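Local coordinates for probable ABC transporter extracellular-binding protein yckB (Bacillus subtilis, PDB 2IEE) that probably serves as the extracellular solute-binding lipoprotein of a binding-protein-dependent ABC transport system, at residues E226-K229 and E230-K233. Sequence-based numbering, arbitrary orientation.
Sequences EALK and EMSK
K229 and K233, one helical turn apart, lie side by side and point the same way, with CG of K229 3.9 Å from CD of K233. The contact is aliphatic: NZ of K229 and NZ of K233 are 5.0 Å apart, so like charges end near each other without touching. K229 reaches outward as a fully extended chain, whereas K233 has its CG beside the backbone N (chi1 -57°), which with an extended chi2 brings CG and CD over the carbonyl of K229; the bend at chi3 then turns CE and NZ onward. CG of K233 sits 3.1 Å from O of K229. O of K229 also accepts the backbone N-H of K233, at 2.9 Å from K233 N.

The other i to i+4 bonds follow suit, from E230, M231 and S232 N to the carbonyl oxygens of E226, A227 and L228. The shortest joins S232 N to L228 O at 2.8 Å.

On the buried side, L228 and M231, a selenomethionine, meet loosely, CD2 of L228 lying 4.5 Å from SE of M231. CG of M231 is placed beside its backbone N (chi1 -75°) and passes 3.3 Å from O of A227, and the chain bends at chi3. The M231 side chain touches E56 and R60 of helix 49-60 and L237 and L240 of helix 236-244, while L228 rests on V53. Beside this face, E230 OE2 forms a salt bridge with R60 of helix 49-60, and E226 OE2, one turn earlier on the same stripe, forms one with K222.

Apolar residues turned inward and lysines turned outward mark the amphipathic helix 218-234, here packed against helices 49-60 and 236-244 in a solute-binding protein of family 3.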
loop_
_atom_site.group_PDB
_atom_site.type_symbol
_atom_site.label_atom_id
_atom_site.label_comp_id
_atom_site.label_asym_id
_atom_site.label_seq_id
_atom_site.Cartn_x
_atom_site.Cartn_y
_atom_site.Cartn_z
ATOM N N GLU A 226 13.788 -1.842 -16.217
ATOM C CA GLU A 226 13.757 -1.372 -17.595
ATOM C C GLU A 226 12.310 -1.218 -18.060
ATOM O O GLU A 226 11.944 -0.207 -18.659
ATOM C CB GLU A 226 14.522 -2.349 -18.502
ATOM C CG GLU A 226 16.024 -2.069 -18.582
ATOM C CD GLU A 226 16.811 -3.137 -19.341
ATOM O OE1 GLU A 226 16.379 -3.540 -20.444
ATOM O OE2 GLU A 226 17.871 -3.565 -18.834
ATOM N N ALA A 227 11.484 -2.216 -17.764
ATOM C CA ALA A 227 10.075 -2.175 -18.150
ATOM C C ALA A 227 9.308 -1.134 -17.326
ATOM O O ALA A 227 8.447 -0.434 -17.853
ATOM C CB ALA A 227 9.449 -3.552 -17.981
ATOM N N LEU A 228 9.625 -1.032 -16.038
ATOM C CA LEU A 228 8.969 -0.065 -15.166
ATOM C C LEU A 228 9.284 1.367 -15.597
ATOM O O LEU A 228 8.420 2.243 -15.537
ATOM C CB LEU A 228 9.399 -0.279 -13.707
ATOM C CG LEU A 228 8.755 -1.455 -12.966
ATOM C CD1 LEU A 228 9.404 -1.659 -11.601
ATOM C CD2 LEU A 228 7.267 -1.186 -12.813
ATOM N N LYS A 229 10.520 1.599 -16.026
ATOM C CA LYS A 229 10.943 2.919 -16.478
ATOM C C LYS A 229 10.182 3.286 -17.748
ATOM O O LYS A 229 9.755 4.424 -17.925
ATOM C CB LYS A 229 12.454 2.925 -16.753
ATOM C CG LYS A 229 12.984 4.235 -17.319
ATOM C CD LYS A 229 14.505 4.226 -17.426
ATOM C CE LYS A 229 15.037 5.569 -17.928
ATOM N NZ LYS A 229 16.530 5.620 -17.936
ATOM N N GLU A 230 10.023 2.304 -18.628
ATOM C CA GLU A 230 9.308 2.489 -19.880
ATOM C C GLU A 230 7.853 2.855 -19.580
ATOM O O GLU A 230 7.256 3.691 -20.263
ATOM C CB GLU A 230 9.373 1.194 -20.695
ATOM C CG GLU A 230 8.690 1.236 -22.045
ATOM C CD GLU A 230 8.777 -0.103 -22.764
ATOM O OE1 GLU A 230 9.904 -0.522 -23.116
ATOM O OE2 GLU A 230 7.722 -0.742 -22.971
HETATM N N MSE A 231 7.297 2.220 -18.552
HETATM C CA MSE A 231 5.917 2.460 -18.141
HETATM C C MSE A 231 5.808 3.821 -17.465
HETATM O O MSE A 231 4.815 4.538 -17.618
HETATM C CB MSE A 231 5.460 1.355 -17.186
HETATM C CG MSE A 231 5.170 0.026 -17.875
HETATM SE SE MSE A 231 4.918 -1.421 -16.609
HETATM C CE MSE A 231 3.150 -0.954 -15.981
ATOM N N SER A 232 6.849 4.176 -16.723
ATOM C CA SER A 232 6.898 5.448 -16.027
ATOM C C SER A 232 6.914 6.604 -17.018
ATOM O O SER A 232 6.273 7.634 -16.796
ATOM C CB SER A 232 8.149 5.514 -15.154
ATOM O OG SER A 232 8.231 6.769 -14.507
ATOM N N LYS A 233 7.641 6.422 -18.117
ATOM C CA LYS A 233 7.763 7.455 -19.138
ATOM C C LYS A 233 6.560 7.576 -20.072
ATOM O O LYS A 233 6.249 8.678 -20.524
ATOM C CB LYS A 233 9.042 7.230 -19.955
ATOM C CG LYS A 233 10.306 7.197 -19.101
ATOM C CD LYS A 233 11.538 6.732 -19.872
ATOM C CE LYS A 233 12.095 7.821 -20.771
ATOM N NZ LYS A 233 13.408 7.428 -21.372
#